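PDB 7PN0: ribose-phosphate pyrophosphokinase from Thermus thermophilus, which catalyses the transfer of diphosphate from ATP to ribose 5-phosphate, giving phosphoribosyl diphosphate (PRPP) and AMP. Local coordinates for residues F91-S96 with T107-I111; L124-L128 with A246-V250; F53-S57 with E68-V73. The contacts are given in a common frame with arbitrary orientation. Residues are numbered along the deposited sequence.

Contact 1 of 3, residues F91-S96 with T107-I111. With ADP (adenosine-5'-diphosphate), chain C.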
# COMPACT_ATOMS: atom_id res chain seq x y z
N PHE A 91 -22.93 5.58 -12.10
CA PHE A 91 -21.58 6.11 -11.84
C PHE A 91 -21.32 7.19 -12.88
O PHE A 91 -20.76 6.89 -13.94
CB PHE A 91 -20.54 4.99 -11.87
CG PHE A 91 -19.15 5.46 -11.53
CD1 PHE A 91 -18.93 6.49 -10.62
CD2 PHE A 91 -18.05 4.90 -12.14
CE1 PHE A 91 -17.65 6.90 -10.28
CE2 PHE A 91 -16.76 5.32 -11.81
CZ PHE A 91 -16.57 6.30 -10.87
N SER A 92 -21.79 8.40 -12.58
CA SER A 92 -21.76 9.55 -13.54
C SER A 92 -20.32 9.79 -14.00
O SER A 92 -20.10 10.12 -15.20
CB SER A 92 -22.35 10.77 -12.92
OG SER A 92 -21.53 11.30 -11.86
N TYR A 93 -19.37 9.69 -13.07
CA TYR A 93 -17.97 10.05 -13.39
C TYR A 93 -17.32 9.02 -14.31
O TYR A 93 -16.15 9.28 -14.73
CB TYR A 93 -17.14 10.33 -12.14
CG TYR A 93 -17.33 11.69 -11.52
CD1 TYR A 93 -16.72 12.82 -12.07
CD2 TYR A 93 -18.12 11.87 -10.39
CE1 TYR A 93 -16.84 14.08 -11.51
CE2 TYR A 93 -18.26 13.12 -9.81
CZ TYR A 93 -17.60 14.22 -10.36
OH TYR A 93 -17.77 15.45 -9.82
N ALA A 94 -18.02 7.96 -14.71
CA ALA A 94 -17.49 7.05 -15.76
C ALA A 94 -17.27 7.88 -17.04
O ALA A 94 -16.51 7.45 -17.89
CB ALA A 94 -18.39 5.85 -15.99
N ARG A 95 -17.92 9.02 -17.21
CA ARG A 95 -17.72 9.84 -18.43
C ARG A 95 -16.33 10.48 -18.40
O ARG A 95 -15.86 10.90 -19.43
CB ARG A 95 -18.78 10.93 -18.53
CG ARG A 95 -20.16 10.37 -18.74
CD ARG A 95 -21.27 11.40 -18.88
NE ARG A 95 -21.03 12.32 -19.99
CZ ARG A 95 -21.82 13.36 -20.29
NH1 ARG A 95 -22.91 13.59 -19.56
NH2 ARG A 95 -21.48 14.15 -21.29
N SER A 96 -15.74 10.62 -17.23
CA SER A 96 -14.42 11.26 -17.03
C SER A 96 -13.37 10.16 -17.08
O SER A 96 -12.73 9.87 -16.02
CB SER A 96 -14.37 12.02 -15.73
OG SER A 96 -15.32 13.08 -15.71
N THR A 107 -11.13 11.53 -13.57
CA THR A 107 -11.90 11.50 -12.30
C THR A 107 -12.51 10.12 -12.02
O THR A 107 -12.61 9.80 -10.83
CB THR A 107 -12.94 12.60 -12.25
OG1 THR A 107 -12.38 13.72 -12.94
CG2 THR A 107 -13.24 12.91 -10.81
N ALA A 108 -12.84 9.30 -13.02
CA ALA A 108 -13.37 7.94 -12.79
C ALA A 108 -12.32 7.10 -12.06
O ALA A 108 -12.66 6.40 -11.11
CB ALA A 108 -13.78 7.32 -14.10
N ARG A 109 -11.04 7.29 -12.40
CA ARG A 109 -9.96 6.51 -11.74
C ARG A 109 -9.74 7.07 -10.34
O ARG A 109 -9.58 6.31 -9.38
CB ARG A 109 -8.70 6.53 -12.61
CG ARG A 109 -7.45 6.07 -11.86
CD ARG A 109 -7.53 4.62 -11.45
NE ARG A 109 -6.47 4.26 -10.57
CZ ARG A 109 -5.40 3.53 -10.88
NH1 ARG A 109 -4.50 3.22 -9.96
NH2 ARG A 109 -5.24 3.10 -12.12
N LEU A 110 -9.73 8.39 -10.21
CA LEU A 110 -9.52 8.99 -8.88
C LEU A 110 -10.60 8.46 -7.95
O LEU A 110 -10.28 8.08 -6.79
CB LEU A 110 -9.60 10.52 -8.97
CG LEU A 110 -9.67 11.20 -7.62
CD1 LEU A 110 -8.41 10.99 -6.84
CD2 LEU A 110 -9.98 12.69 -7.81
N ILE A 111 -11.84 8.45 -8.40
CA ILE A 111 -12.95 8.03 -7.50
C ILE A 111 -12.79 6.53 -7.17
O ILE A 111 -13.08 6.11 -6.05
CB ILE A 111 -14.32 8.40 -8.08
CG1 ILE A 111 -14.54 9.92 -8.04
CG2 ILE A 111 -15.38 7.70 -7.31
CD1 ILE A 111 -15.71 10.37 -8.87
PB ADP C . -18.14 10.56 -24.91
O1B ADP C . -18.36 9.19 -25.56
O2B ADP C . -17.60 10.46 -23.50
O3B ADP C . -19.29 11.55 -25.03
PA ADP C . -16.07 12.32 -25.30
O1A ADP C . -15.14 11.75 -24.27
O2A ADP C . -15.47 13.03 -26.47
O3A ADP C . -17.00 11.17 -25.86
O5' ADP C . -17.19 13.26 -24.58
C5' ADP C . -16.99 13.73 -23.22
C4' ADP C . -17.48 15.16 -23.06
O4' ADP C . -18.20 15.26 -21.80
C3' ADP C . -16.40 16.25 -22.98
O3' ADP C . -15.15 15.90 -23.57
C2' ADP C . -16.10 16.29 -21.49
O2' ADP C . -15.57 17.53 -21.12
C1' ADP C . -17.46 16.01 -20.87
N9 ADP C . -17.39 15.26 -19.61
C8 ADP C . -16.29 14.63 -19.06
N7 ADP C . -16.53 14.08 -17.89
C5 ADP C . -17.86 14.38 -17.65
C6 ADP C . -18.72 14.09 -16.57
N6 ADP C . -18.33 13.37 -15.52
N1 ADP C . -20.00 14.54 -16.63
C2 ADP C . -20.37 15.23 -17.72
N3 ADP C . -19.66 15.54 -18.80
C4 ADP C . -18.39 15.11 -18.70
O HOH W 1 -14.23 15.27 -14.29
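In the N-terminal PRTase-like domain, a short 3-10 turn at 92-95 packs on the first turn of helix 107-118. The turn also carries part of the ADP pocket. The small Ala-108 lets the backbones come close: its CA is 5.1 Å from Tyr-93 CA. The methyl of Ala-108 is the main bump. It sits against the 3-10 backbone, with its CB 3.1 Å from Tyr-93 O and 4.1 Å from Ala-94 CA. The Phe-91 ring closes one side of this methyl, with CE2 4.3 Å from Ala-108 CB. It turns its edge to Ala-108 O (CZ to O 3.9 Å), and its CE1 meets Ile-111 CG2 at 3.8 Å. The Tyr-93 ring fits between Thr-107 and Ile-111. Its CD1 is 3.7 Å from Thr-107 CG2, and its CD2 is 3.2 Å from Ile-111 CD1, a tight fit. The hydroxyl of Tyr-93 bonds to Leu-39 N of the second subunit, so the ring spans a subunit interface. One direct hydrogen bond fixes the register: Ala-108 N donates to Ser-96 O at 3.1 Å. The CA-to-CB bond of Arg-95 points away from the helix, and adenine N3 lies over one face of its guanidinium (NH2 to N3 3.4 Å). A water links Ser-96 OG and Thr-107 OG1, at 2.8 Å from each. The same Ser-96 OG donates a hydrogen bond to ADP N7 at 2.7 Å.

Contact 2 of 3, residues L124-L128 with A246-V250. With SO4 (sulfate ion), chain F.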
# COMPACT_ATOMS: atom_id res chain seq x y z
N LEU A 124 -20.73 -2.89 -7.31
CA LEU A 124 -21.86 -3.41 -8.13
C LEU A 124 -22.45 -2.21 -8.86
O LEU A 124 -22.83 -1.27 -8.17
CB LEU A 124 -22.92 -4.08 -7.24
CG LEU A 124 -24.19 -4.55 -7.96
CD1 LEU A 124 -23.83 -5.52 -9.08
CD2 LEU A 124 -25.19 -5.14 -6.97
N THR A 125 -22.47 -2.24 -10.20
CA THR A 125 -22.88 -1.06 -10.97
C THR A 125 -23.61 -1.53 -12.22
O THR A 125 -23.61 -2.71 -12.50
CB THR A 125 -21.70 -0.11 -11.23
OG1 THR A 125 -22.14 1.10 -11.82
CG2 THR A 125 -20.62 -0.69 -12.12
N MET A 126 -24.11 -0.58 -13.00
CA MET A 126 -24.87 -0.93 -14.23
C MET A 126 -24.49 0.07 -15.31
O MET A 126 -24.35 1.25 -15.01
CB MET A 126 -26.37 -0.93 -13.98
CG MET A 126 -27.20 -1.11 -15.24
SD MET A 126 -28.99 -1.22 -14.85
CE MET A 126 -29.12 -2.93 -14.36
N THR A 127 -24.37 -0.41 -16.53
CA THR A 127 -24.14 0.44 -17.72
C THR A 127 -23.09 1.53 -17.42
O THR A 127 -23.41 2.75 -17.49
CB THR A 127 -25.46 1.00 -18.26
OG1 THR A 127 -26.43 -0.06 -18.39
CG2 THR A 127 -25.24 1.68 -19.59
N LEU A 128 -21.83 1.14 -17.24
CA LEU A 128 -20.71 2.13 -17.21
C LEU A 128 -20.64 2.85 -18.55
O LEU A 128 -20.90 2.22 -19.58
CB LEU A 128 -19.40 1.43 -16.94
CG LEU A 128 -19.29 0.92 -15.51
CD1 LEU A 128 -18.11 0.00 -15.40
CD2 LEU A 128 -19.20 2.09 -14.54
N ALA A 246 -32.79 4.59 -22.47
CA ALA A 246 -31.43 4.67 -21.92
C ALA A 246 -31.43 3.90 -20.61
O ALA A 246 -32.54 3.70 -20.04
CB ALA A 246 -31.00 6.11 -21.71
N THR A 247 -30.25 3.56 -20.11
CA THR A 247 -30.16 3.03 -18.73
C THR A 247 -30.42 4.14 -17.72
O THR A 247 -31.34 4.00 -16.85
CB THR A 247 -28.83 2.31 -18.46
OG1 THR A 247 -28.69 1.24 -19.40
CG2 THR A 247 -28.84 1.82 -17.04
N HIS A 248 -29.65 5.21 -17.80
CA HIS A 248 -29.59 6.26 -16.76
C HIS A 248 -30.39 7.47 -17.23
O HIS A 248 -29.97 8.16 -18.21
CB HIS A 248 -28.14 6.62 -16.45
CG HIS A 248 -27.27 5.43 -16.19
ND1 HIS A 248 -27.47 4.60 -15.11
CD2 HIS A 248 -26.16 4.99 -16.82
CE1 HIS A 248 -26.55 3.66 -15.11
NE2 HIS A 248 -25.74 3.85 -16.16
N GLY A 249 -31.50 7.71 -16.54
CA GLY A 249 -32.40 8.85 -16.78
C GLY A 249 -31.99 9.95 -15.85
O GLY A 249 -32.58 10.09 -14.76
N VAL A 250 -30.95 10.68 -16.25
CA VAL A 250 -30.33 11.69 -15.38
C VAL A 250 -31.20 12.98 -15.45
O VAL A 250 -31.56 13.52 -14.39
CB VAL A 250 -28.86 11.90 -15.75
CG1 VAL A 250 -28.22 12.85 -14.76
CG2 VAL A 250 -28.10 10.58 -15.86
S SO4 F . -25.10 -2.11 -21.21
O1 SO4 F . -24.74 -3.50 -21.26
O2 SO4 F . -26.11 -1.95 -20.18
O3 SO4 F . -25.65 -1.66 -22.51
O4 SO4 F . -23.96 -1.33 -20.86
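This is a buried polar contact between the two halves of the chain, close to its centre. It joins the C-terminal end of strand 122-126, in the parallel N-terminal sheet, to a corner at Thr-247, where the chain turns from strand 241-246 of the second large sheet into strand 248-249. His-248 makes the firmest link. Its NE2 donates to Thr-127 O at 2.9 Å and, weakly, to Met-126 O at 3.2 Å. Both carbonyl oxygens lie near the imidazole plane, at its edge. The strand ends here, and Thr-127 has a positive phi of 43°, which helps bring the two successive carbonyls round to one donor. His-248 ND1 is bonded to Thr-272, so both ring nitrogens are used. Beside the ring, the hydroxyl oxygens Thr-127 OG1 and Thr-247 OG1 are 2.8 Å apart. Thr-127 OG1 donates to O2 of a sulfate at 2.6 Å; this ion, probably from the crystallisation liquor, is also held by Ser-145, Ala-146 and Arg-175. Met-126 adds a van der Waals contact, SD to Thr-247 CG2 at 3.7 Å. The end of strand 122-126 meeting this corner fits PRPP synthases, in which two PRTase-like domains pack within one subunit.

Contact 3 of 3, residues F53-S57 with E68-V73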
# COMPACT_ATOMS: atom_id res chain seq x y z
N PHE A 53 -23.95 -3.88 1.91
CA PHE A 53 -24.17 -3.33 0.56
C PHE A 53 -24.74 -1.92 0.75
O PHE A 53 -25.81 -1.70 1.40
CB PHE A 53 -25.14 -4.22 -0.23
CG PHE A 53 -24.58 -5.57 -0.55
CD1 PHE A 53 -24.55 -6.58 0.39
CD2 PHE A 53 -23.94 -5.79 -1.77
CE1 PHE A 53 -23.96 -7.81 0.12
CE2 PHE A 53 -23.36 -7.02 -2.04
CZ PHE A 53 -23.39 -8.03 -1.10
N ILE A 54 -24.07 -0.95 0.17
CA ILE A 54 -24.49 0.46 0.41
C ILE A 54 -24.86 1.00 -0.95
O ILE A 54 -23.99 1.00 -1.82
CB ILE A 54 -23.41 1.29 1.08
CG1 ILE A 54 -23.04 0.76 2.45
CG2 ILE A 54 -23.75 2.77 1.11
CD1 ILE A 54 -21.60 1.07 2.78
N VAL A 55 -26.10 1.45 -1.09
CA VAL A 55 -26.62 1.98 -2.39
C VAL A 55 -26.43 3.50 -2.47
O VAL A 55 -27.00 4.28 -1.66
CB VAL A 55 -28.09 1.57 -2.59
CG1 VAL A 55 -28.62 1.97 -3.94
CG2 VAL A 55 -28.29 0.08 -2.38
N GLN A 56 -25.80 3.96 -3.53
CA GLN A 56 -25.70 5.42 -3.82
C GLN A 56 -25.47 5.63 -5.30
O GLN A 56 -24.53 5.04 -5.84
CB GLN A 56 -24.56 6.04 -3.02
CG GLN A 56 -24.56 7.56 -3.11
CD GLN A 56 -25.43 8.17 -2.05
OE1 GLN A 56 -26.64 7.92 -1.97
NE2 GLN A 56 -24.81 8.93 -1.18
N SER A 57 -26.32 6.45 -5.94
CA SER A 57 -26.12 6.89 -7.34
C SER A 57 -25.53 8.29 -7.33
O SER A 57 -25.78 9.07 -6.38
CB SER A 57 -27.39 6.80 -8.16
OG SER A 57 -27.65 5.46 -8.48
N GLU A 68 -20.92 11.17 1.12
CA GLU A 68 -21.78 10.30 1.95
C GLU A 68 -21.40 8.84 1.72
O GLU A 68 -21.33 8.07 2.71
CB GLU A 68 -23.27 10.57 1.68
CG GLU A 68 -24.18 9.72 2.55
CD GLU A 68 -25.66 9.80 2.22
OE1 GLU A 68 -25.99 10.12 1.06
OE2 GLU A 68 -26.46 9.55 3.12
N LEU A 69 -21.24 8.41 0.46
CA LEU A 69 -20.87 7.01 0.14
C LEU A 69 -19.50 6.70 0.76
O LEU A 69 -19.38 5.61 1.42
CB LEU A 69 -20.83 6.81 -1.39
CG LEU A 69 -20.43 5.41 -1.90
CD1 LEU A 69 -21.29 4.29 -1.34
CD2 LEU A 69 -20.46 5.38 -3.42
N LEU A 70 -18.48 7.53 0.52
CA LEU A 70 -17.11 7.32 1.09
C LEU A 70 -17.22 7.17 2.62
O LEU A 70 -16.64 6.21 3.21
CB LEU A 70 -16.23 8.49 0.69
CG LEU A 70 -15.91 8.59 -0.79
CD1 LEU A 70 -15.04 9.79 -1.07
CD2 LEU A 70 -15.22 7.32 -1.27
N MET A 71 -17.97 8.07 3.28
CA MET A 71 -18.13 8.05 4.76
C MET A 71 -18.93 6.81 5.22
O MET A 71 -18.55 6.20 6.22
CB MET A 71 -18.84 9.32 5.20
CG MET A 71 -18.02 10.50 5.09
SD MET A 71 -18.93 11.99 5.53
CE MET A 71 -19.11 11.73 7.29
N MET A 72 -19.95 6.36 4.49
CA MET A 72 -20.72 5.14 4.88
C MET A 72 -19.86 3.89 4.70
O MET A 72 -19.92 3.00 5.54
CB MET A 72 -22.01 5.04 4.07
CG MET A 72 -23.01 6.06 4.49
SD MET A 72 -24.59 5.87 3.64
CE MET A 72 -25.16 4.39 4.46
N VAL A 73 -19.02 3.84 3.67
CA VAL A 73 -18.09 2.71 3.45
C VAL A 73 -17.07 2.70 4.58
O VAL A 73 -16.85 1.60 5.25
CB VAL A 73 -17.43 2.84 2.07
CG1 VAL A 73 -16.18 2.01 2.01
CG2 VAL A 73 -18.42 2.49 0.98
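Strand 51-55 and helix 62-78 are the first two elements of a beta-alpha-beta unit that ends in strand 83-88. Here the helix lies against the sheet. The segments run nearly antiparallel, with axes 9.5 Å apart at closest and an angle of 165° between their directions. Two residues of 53-57 reach the helix, Ile-54 and Gln-56. Val-55 between them points away and packs on Ile-5 of strand 3-7.

The apolar part centres on Ile-54. Its CG2 meets Leu-69 CD1 at 3.8 Å and Met-72 CE at 4.0 Å. Its CD1 extends along the helix to Val-73 CG2 at 3.9 Å and lies 3.8 Å from Met-72 O. One isoleucine therefore touches three residues spread over a turn of helix. The same helix residues also face other elements: Met-72 packs on Val-41 and Phe-6, and Leu-69 on Ile-88 and Leu-115.

The polar part lies two residues further along the chain, where the strand has ended. Gln-56 NE2 donates to Glu-68 OE1 at 2.8 Å, and the bond is nearly straight at 171°. Both side chains have further partners. Gln-56 OE1 bonds to Ser-10 OG, and NE2 also bonds to His-65 O. Glu-68 OE1 takes a second bond from Gln-9 N, while OE2 bonds to Thr-31.

The buried Glu-68 side chain thus has hydrogen-bond partners at both oxygens, and the polar pair ties the helix to the strand end, while Ile-54 fills the apolar space between strand and helix.

Overall arrangement
From the N terminus, contact 3 comes first. It closes the short connection between strand 51-55 and helix 62-78. Contact 1 follows and closes the loop from residue 96 to residue 107, at the ADP pocket. Contact 2 opens last and closes a longer excursion, from residue 128 to residue 246, joining the N-terminal sheet to the corner that follows strand 241-246 of the second large sheet. The three are in series; none nests or crosses. Helix 107-118 of contact 1 leads to strand 122-126 of contact 2, and the two contacts touch: Phe-91 CD2 lies 3.9 Å from Leu-128 CD2. Contacts 1 and 3 do not touch, but both face the second subunit, where Met-71 packs on Thr-107 of the neighbouring chain.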